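Local coordinates for pyridoxamine 5'-phosphate oxidase-related, FMN-binding (Mycobacterium smegmatis, PDB 3F7E), which probably acts as a coenzyme F420-dependent reductase of the split-barrel FMN-binding superfamily, possibly acting on CH-CH groups as aflatoxin reductases do, at residues A33-W38 with K97-Y102; V42-H47 with I118-P123. All coordinates share one frame; numbering follows the deposited sequence.

Interaction 1 (A33-W38 with K97-Y102); sequences AMWFAW and KLNDRY
The indole of W35 and the phenol ring of Y102 stack face to face. The five-membered ring of W35 carries the stack, with its centroid 3.6 Å from that of the Y102 ring and the planes at 17°. W35 is modelled in two conformers; the stack is that of the one described, and its exact spacing is doubtful. The contact places the C-terminal end of helix 93-101 against the link between strands 29-34 and 37-38 of a split-barrel fold, that of the pyridoxamine 5'-phosphate oxidase-like family.

The W35 and Y102 side chains slide past each other in opposite directions. CB of W35 sits over the Y102 face, 3.9 Å from the ring centroid, and CB of Y102 lies over the five-membered ring. F36 O lies in the plane of the Y102 ring, at its edge. The F36 ring has NH2 of R101 and OH of Y102 over one face.

F36 N donates to Y102 OH at 3.0 Å, nearly straight at 168°, and L16 O is a second partner of that hydroxyl. CG of Y102 is anti to its carbonyl carbon (chi1 -77°), which sets it beside the backbone N.

CD2 of L98 rests against the F36 carbonyl carbon and lies 3.7 Å from A37 CB. At the far end of the indole, N99 lies alongside the six-membered ring; its OD1 is held by L106 N.

R101 grips a single backbone oxygen side-on. NH2 of R101 also bonds R14 O, so the guanidinium links the backbone at R14 to that at F36. F36 O accepts from R101 NE at 2.8 Å and from R101 NH2 at 2.9 Å, and it lies in the guanidinium plane.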
loop_
_atom_site.group_PDB
_atom_site.type_symbol
_atom_site.label_atom_id
_atom_site.label_comp_id
_atom_site.label_asym_id
_atom_site.label_seq_id
_atom_site.Cartn_x
_atom_site.Cartn_y
_atom_site.Cartn_z
ATOM N N ALA A 33 3.595 -2.406 -4.625
ATOM C CA ALA A 33 3.622 -1.178 -5.429
ATOM C C ALA A 33 3.389 -1.564 -6.889
ATOM O O ALA A 33 4.010 -2.495 -7.403
ATOM C CB ALA A 33 4.973 -0.492 -5.264
HETATM N N MSE A 34 2.491 -0.846 -7.579
HETATM C CA MSE A 34 2.033 -1.188 -8.952
HETATM C C MSE A 34 1.907 0.065 -9.832
HETATM O O MSE A 34 1.474 1.098 -9.345
HETATM C CB MSE A 34 0.620 -1.839 -8.916
HETATM C CG MSE A 34 0.499 -3.072 -8.075
HETATM SE SE MSE A 34 1.467 -4.563 -8.863
HETATM C CE MSE A 34 0.807 -5.959 -7.720
ATOM N N TRP A 35 2.208 -0.031 -11.121
ATOM C CA TRP A 35 1.655 0.921 -12.081
ATOM C C TRP A 35 0.155 0.652 -12.218
ATOM O O TRP A 35 -0.290 -0.505 -12.090
ATOM C CB TRP A 35 2.382 0.767 -13.415
ATOM C CG TRP A 35 3.847 1.282 -13.399
ATOM C CD1 TRP A 35 4.410 2.157 -12.505
ATOM C CD2 TRP A 35 4.865 0.998 -14.364
ATOM N NE1 TRP A 35 5.733 2.396 -12.830
ATOM C CE2 TRP A 35 6.024 1.704 -13.979
ATOM C CE3 TRP A 35 4.913 0.194 -15.507
ATOM C CZ2 TRP A 35 7.215 1.632 -14.702
ATOM C CZ3 TRP A 35 6.109 0.119 -16.224
ATOM C CH2 TRP A 35 7.233 0.848 -15.824
ATOM N N PHE A 36 -0.615 1.709 -12.485
ATOM C CA PHE A 36 -2.034 1.538 -12.741
ATOM C C PHE A 36 -2.446 2.468 -13.868
ATOM O O PHE A 36 -1.777 3.486 -14.143
ATOM C CB PHE A 36 -2.905 1.765 -11.483
ATOM C CG PHE A 36 -2.873 3.174 -10.971
ATOM C CD1 PHE A 36 -1.914 3.560 -10.058
ATOM C CD2 PHE A 36 -3.759 4.139 -11.438
ATOM C CE1 PHE A 36 -1.850 4.867 -9.597
ATOM C CE2 PHE A 36 -3.702 5.442 -10.996
ATOM C CZ PHE A 36 -2.750 5.806 -10.065
ATOM N N ALA A 37 -3.593 2.169 -14.471
ATOM C CA ALA A 37 -4.239 3.079 -15.419
ATOM C C ALA A 37 -5.652 3.362 -14.927
ATOM O O ALA A 37 -6.314 2.466 -14.445
ATOM C CB ALA A 37 -4.292 2.463 -16.819
ATOM N N TRP A 38 -6.108 4.602 -15.038
ATOM C CA TRP A 38 -7.452 5.025 -14.657
ATOM C C TRP A 38 -8.115 5.654 -15.865
ATOM O O TRP A 38 -7.525 6.526 -16.501
ATOM C CB TRP A 38 -7.330 6.058 -13.532
ATOM C CG TRP A 38 -8.595 6.800 -13.157
ATOM C CD1 TRP A 38 -8.860 8.152 -13.351
ATOM C CD2 TRP A 38 -9.737 6.275 -12.477
ATOM N NE1 TRP A 38 -10.082 8.472 -12.829
ATOM C CE2 TRP A 38 -10.653 7.344 -12.301
ATOM C CE3 TRP A 38 -10.092 4.997 -12.017
ATOM C CZ2 TRP A 38 -11.876 7.183 -11.661
ATOM C CZ3 TRP A 38 -11.311 4.834 -11.387
ATOM C CH2 TRP A 38 -12.199 5.927 -11.221
ATOM N N LYS A 97 1.485 -0.343 -22.674
ATOM C CA LYS A 97 0.774 0.920 -22.449
ATOM C C LYS A 97 1.007 1.511 -21.051
ATOM O O LYS A 97 1.148 2.734 -20.908
ATOM C CB LYS A 97 -0.713 0.730 -22.681
ATOM C CG LYS A 97 -1.104 0.535 -24.129
ATOM C CD LYS A 97 -2.631 0.460 -24.252
ATOM C CE LYS A 97 -3.066 0.247 -25.686
ATOM N NZ LYS A 97 -2.851 1.479 -26.466
ATOM N N LEU A 98 1.038 0.654 -20.023
ATOM C CA LEU A 98 1.327 1.127 -18.647
ATOM C C LEU A 98 2.746 1.668 -18.579
ATOM O O LEU A 98 2.980 2.757 -18.065
ATOM C CB LEU A 98 1.111 0.044 -17.561
ATOM C CG LEU A 98 -0.324 -0.253 -17.170
ATOM C CD1 LEU A 98 -0.251 -1.314 -16.099
ATOM C CD2 LEU A 98 -0.868 1.007 -16.602
ATOM N N ASN A 99 3.706 0.949 -19.157
ATOM C CA ASN A 99 5.075 1.453 -19.180
ATOM C C ASN A 99 5.150 2.827 -19.837
ATOM O O ASN A 99 5.826 3.743 -19.330
ATOM C CB ASN A 99 6.008 0.501 -19.904
ATOM C CG ASN A 99 7.413 1.021 -19.911
ATOM O OD1 ASN A 99 8.071 1.026 -18.875
ATOM N ND2 ASN A 99 7.852 1.542 -21.054
ATOM N N ASP A 100 4.430 2.982 -20.948
ATOM C CA ASP A 100 4.397 4.261 -21.654
ATOM C C ASP A 100 3.803 5.372 -20.778
ATOM O O ASP A 100 4.324 6.502 -20.771
ATOM C CB ASP A 100 3.608 4.118 -22.941
ATOM C CG ASP A 100 3.798 5.295 -23.879
ATOM O OD1 ASP A 100 4.953 5.703 -24.137
ATOM O OD2 ASP A 100 2.775 5.797 -24.360
ATOM N N ARG A 101 2.712 5.074 -20.067
ATOM C CA ARG A 101 2.071 6.032 -19.156
ATOM C C ARG A 101 3.063 6.572 -18.107
ATOM O O ARG A 101 2.966 7.717 -17.658
ATOM C CB ARG A 101 0.860 5.379 -18.456
ATOM C CG ARG A 101 0.030 6.367 -17.662
ATOM C CD ARG A 101 -1.304 5.826 -17.222
ATOM N NE ARG A 101 -1.347 5.663 -15.783
ATOM C CZ ARG A 101 -1.281 6.645 -14.881
ATOM N NH1 ARG A 101 -1.135 7.917 -15.246
ATOM N NH2 ARG A 101 -1.335 6.342 -13.602
ATOM N N TYR A 102 4.009 5.719 -17.719
ATOM C CA TYR A 102 4.981 6.045 -16.685
ATOM C C TYR A 102 6.327 6.488 -17.260
ATOM O O TYR A 102 7.282 6.717 -16.490
ATOM C CB TYR A 102 5.169 4.831 -15.760
ATOM C CG TYR A 102 4.006 4.688 -14.795
ATOM C CD1 TYR A 102 2.784 4.129 -15.210
ATOM C CD2 TYR A 102 4.108 5.154 -13.493
ATOM C CE1 TYR A 102 1.698 4.052 -14.337
ATOM C CE2 TYR A 102 3.037 5.063 -12.594
ATOM C CZ TYR A 102 1.831 4.512 -13.033
ATOM O OH TYR A 102 0.742 4.412 -12.180
#

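Interaction 2 (V42-H47 with I118-P123); sequences VLRFTH and IIVVRP
V121 N donates to L43 O at 2.8 Å, almost straight at 171°. L43 N returns a bond to V121 O at 2.9 Å, so the two residues form a hydrogen-bonded antiparallel pair. F45 and I119 repeat the pattern two residues on. Between these pairs, R44 faces V120 as a non-hydrogen-bonded pair, and R44 CA lies 3.2 Å from I119 O in a CA-H...O contact.

The side chains alternate between two faces. L43, F45, I119 and V121 share one. There CE1 of F45 meets CG2 of V121 at 3.8 Å, with the methyl at the ring edge. M65 of strand 62-68 touches L43 and F45 on this side, and V63 touches V121, as expected for side chains turned into the interior of the split barrel. Strands 43-48 and 116-127 are neighbours in its antiparallel sheet.

R44, V120 and I118 occupy the other face, where helix 93-101 touches R44 and I118 through F94. The extended chain of R44 carries CD to 3.9 Å from I118 CG2, and its NH1 forms a salt bridge with D39.

At one end, CG1 of V42 sits over a face of the R122 guanidinium, 3.6 Å from NH2; R122 NE is paired with E84. At the other, the H47 ring crosses I119 at about a right angle. I119 CG1 lies over one ring face, 3.2 Å from ND1 of H47, a buried nitrogen that has no polar partner in the model.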
loop_
_atom_site.group_PDB
_atom_site.type_symbol
_atom_site.label_atom_id
_atom_site.label_comp_id
_atom_site.label_asym_id
_atom_site.label_seq_id
_atom_site.Cartn_x
_atom_site.Cartn_y
_atom_site.Cartn_z
ATOM N N VAL A 42 -12.783 2.862 -14.113
ATOM C CA VAL A 42 -12.133 1.677 -13.549
ATOM C C VAL A 42 -10.622 1.851 -13.548
ATOM O O VAL A 42 -10.047 2.607 -14.340
ATOM C CB VAL A 42 -12.550 0.371 -14.300
ATOM C CG1 VAL A 42 -14.042 0.097 -14.137
ATOM C CG2 VAL A 42 -12.104 0.363 -15.743
ATOM N N LEU A 43 -9.990 1.137 -12.624
ATOM C CA LEU A 43 -8.523 0.998 -12.550
ATOM C C LEU A 43 -8.123 -0.283 -13.266
ATOM O O LEU A 43 -8.820 -1.301 -13.161
ATOM C CB LEU A 43 -8.082 0.875 -11.081
ATOM C CG LEU A 43 -8.269 2.152 -10.244
ATOM C CD1 LEU A 43 -8.295 1.828 -8.735
ATOM C CD2 LEU A 43 -7.195 3.204 -10.576
ATOM N N ARG A 44 -6.999 -0.247 -13.978
ATOM C CA ARG A 44 -6.460 -1.454 -14.616
ATOM C C ARG A 44 -5.003 -1.660 -14.197
ATOM O O ARG A 44 -4.230 -0.681 -14.102
ATOM C CB ARG A 44 -6.565 -1.345 -16.140
ATOM C CG ARG A 44 -7.981 -1.456 -16.646
ATOM C CD ARG A 44 -8.027 -1.334 -18.195
ATOM N NE ARG A 44 -9.346 -1.657 -18.753
ATOM C CZ ARG A 44 -10.333 -0.778 -18.872
ATOM N NH1 ARG A 44 -10.156 0.490 -18.517
ATOM N NH2 ARG A 44 -11.503 -1.171 -19.344
ATOM N N PHE A 45 -4.656 -2.934 -13.978
ATOM C CA PHE A 45 -3.314 -3.361 -13.565
ATOM C C PHE A 45 -2.827 -4.486 -14.466
ATOM O O PHE A 45 -3.634 -5.222 -15.019
ATOM C CB PHE A 45 -3.341 -3.895 -12.122
ATOM C CG PHE A 45 -3.946 -2.934 -11.133
ATOM C CD1 PHE A 45 -5.342 -2.891 -10.907
ATOM C CD2 PHE A 45 -3.132 -2.051 -10.437
ATOM C CE1 PHE A 45 -5.881 -1.994 -9.998
ATOM C CE2 PHE A 45 -3.663 -1.162 -9.534
ATOM C CZ PHE A 45 -5.040 -1.121 -9.315
ATOM N N THR A 46 -1.499 -4.642 -14.559
ATOM C CA THR A 46 -0.915 -5.771 -15.248
ATOM C C THR A 46 -0.477 -6.795 -14.198
ATOM O O THR A 46 0.156 -6.453 -13.204
ATOM C CB THR A 46 0.271 -5.368 -16.169
ATOM O OG1 THR A 46 0.820 -6.537 -16.782
ATOM C CG2 THR A 46 1.396 -4.630 -15.412
ATOM N N HIS A 47 -0.862 -8.055 -14.421
ATOM C CA HIS A 47 -0.509 -9.182 -13.522
ATOM C C HIS A 47 -0.156 -10.372 -14.420
ATOM O O HIS A 47 -0.457 -10.399 -15.617
ATOM C CB HIS A 47 -1.719 -9.641 -12.644
ATOM C CG HIS A 47 -2.047 -8.776 -11.446
ATOM N ND1 HIS A 47 -2.438 -7.452 -11.530
ATOM C CD2 HIS A 47 -2.084 -9.087 -10.128
ATOM C CE1 HIS A 47 -2.683 -6.986 -10.314
ATOM N NE2 HIS A 47 -2.482 -7.961 -9.445
ATOM N N ILE A 118 -4.907 -8.404 -17.780
ATOM C CA ILE A 118 -5.341 -7.085 -17.340
ATOM C C ILE A 118 -6.361 -7.298 -16.237
ATOM O O ILE A 118 -7.371 -7.973 -16.452
ATOM C CB ILE A 118 -6.022 -6.291 -18.473
ATOM C CG1 ILE A 118 -5.215 -6.359 -19.782
ATOM C CG2 ILE A 118 -6.312 -4.875 -18.003
ATOM C CD1 ILE A 118 -5.885 -5.661 -20.953
ATOM N N ILE A 119 -6.079 -6.756 -15.058
ATOM C CA ILE A 119 -7.015 -6.844 -13.918
ATOM C C ILE A 119 -7.815 -5.548 -13.860
ATOM O O ILE A 119 -7.210 -4.473 -13.804
ATOM C CB ILE A 119 -6.253 -7.039 -12.575
ATOM C CG1 ILE A 119 -5.311 -8.246 -12.622
ATOM C CG2 ILE A 119 -7.221 -7.098 -11.400
ATOM C CD1 ILE A 119 -5.983 -9.551 -12.719
ATOM N N VAL A 120 -9.147 -5.650 -13.898
ATOM C CA VAL A 120 -10.023 -4.476 -13.986
ATOM C C VAL A 120 -10.783 -4.324 -12.671
ATOM O O VAL A 120 -11.502 -5.252 -12.271
ATOM C CB VAL A 120 -11.036 -4.637 -15.154
ATOM C CG1 VAL A 120 -11.835 -3.377 -15.293
ATOM C CG2 VAL A 120 -10.287 -4.981 -16.437
ATOM N N VAL A 121 -10.601 -3.185 -11.999
ATOM C CA VAL A 121 -11.162 -2.946 -10.673
ATOM C C VAL A 121 -12.128 -1.758 -10.717
ATOM O O VAL A 121 -11.776 -0.668 -11.180
ATOM C CB VAL A 121 -10.035 -2.623 -9.656
ATOM C CG1 VAL A 121 -10.592 -2.109 -8.325
ATOM C CG2 VAL A 121 -9.145 -3.845 -9.458
ATOM N N ARG A 122 -13.346 -1.986 -10.234
ATOM C CA ARG A 122 -14.350 -0.936 -10.115
ATOM C C ARG A 122 -14.385 -0.436 -8.675
ATOM O O ARG A 122 -14.621 -1.214 -7.759
ATOM C CB ARG A 122 -15.722 -1.436 -10.527
ATOM C CG ARG A 122 -16.772 -0.302 -10.472
ATOM C CD ARG A 122 -18.047 -0.668 -11.175
ATOM N NE ARG A 122 -17.784 -1.025 -12.563
ATOM C CZ ARG A 122 -17.781 -0.157 -13.571
ATOM N NH1 ARG A 122 -18.083 1.132 -13.364
ATOM N NH2 ARG A 122 -17.515 -0.589 -14.796
ATOM N N PRO A 123 -14.118 0.866 -8.458
ATOM C CA PRO A 123 -14.164 1.406 -7.109
ATOM C C PRO A 123 -15.506 1.234 -6.412
ATOM O O PRO A 123 -16.576 1.403 -7.036
ATOM C CB PRO A 123 -13.823 2.893 -7.301
ATOM C CG PRO A 123 -12.981 2.915 -8.548
ATOM C CD PRO A 123 -13.684 1.898 -9.423
#

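Interactions 1 and 2 lie side by side, their centres about 11 Å apart. Strands 37-38 and 43-48 are neighbours in the sheet, and A37 O and R44 N, 2.8 Å apart, probably form a hydrogen bond between them. F36 belongs to both surroundings. One face of its ring meets residues 97-102, while its CB packs 3.6 Å from F45 CE2 and its CD2 lies 3.7 Å from L43 CD2. W35 O also touches the F45 ring. The helix of interaction 1 reaches the strand of interaction 2 as well, through L98 on T46. Along the chain the four segments alternate: 33-38, 42-47, 97-102, 118-123.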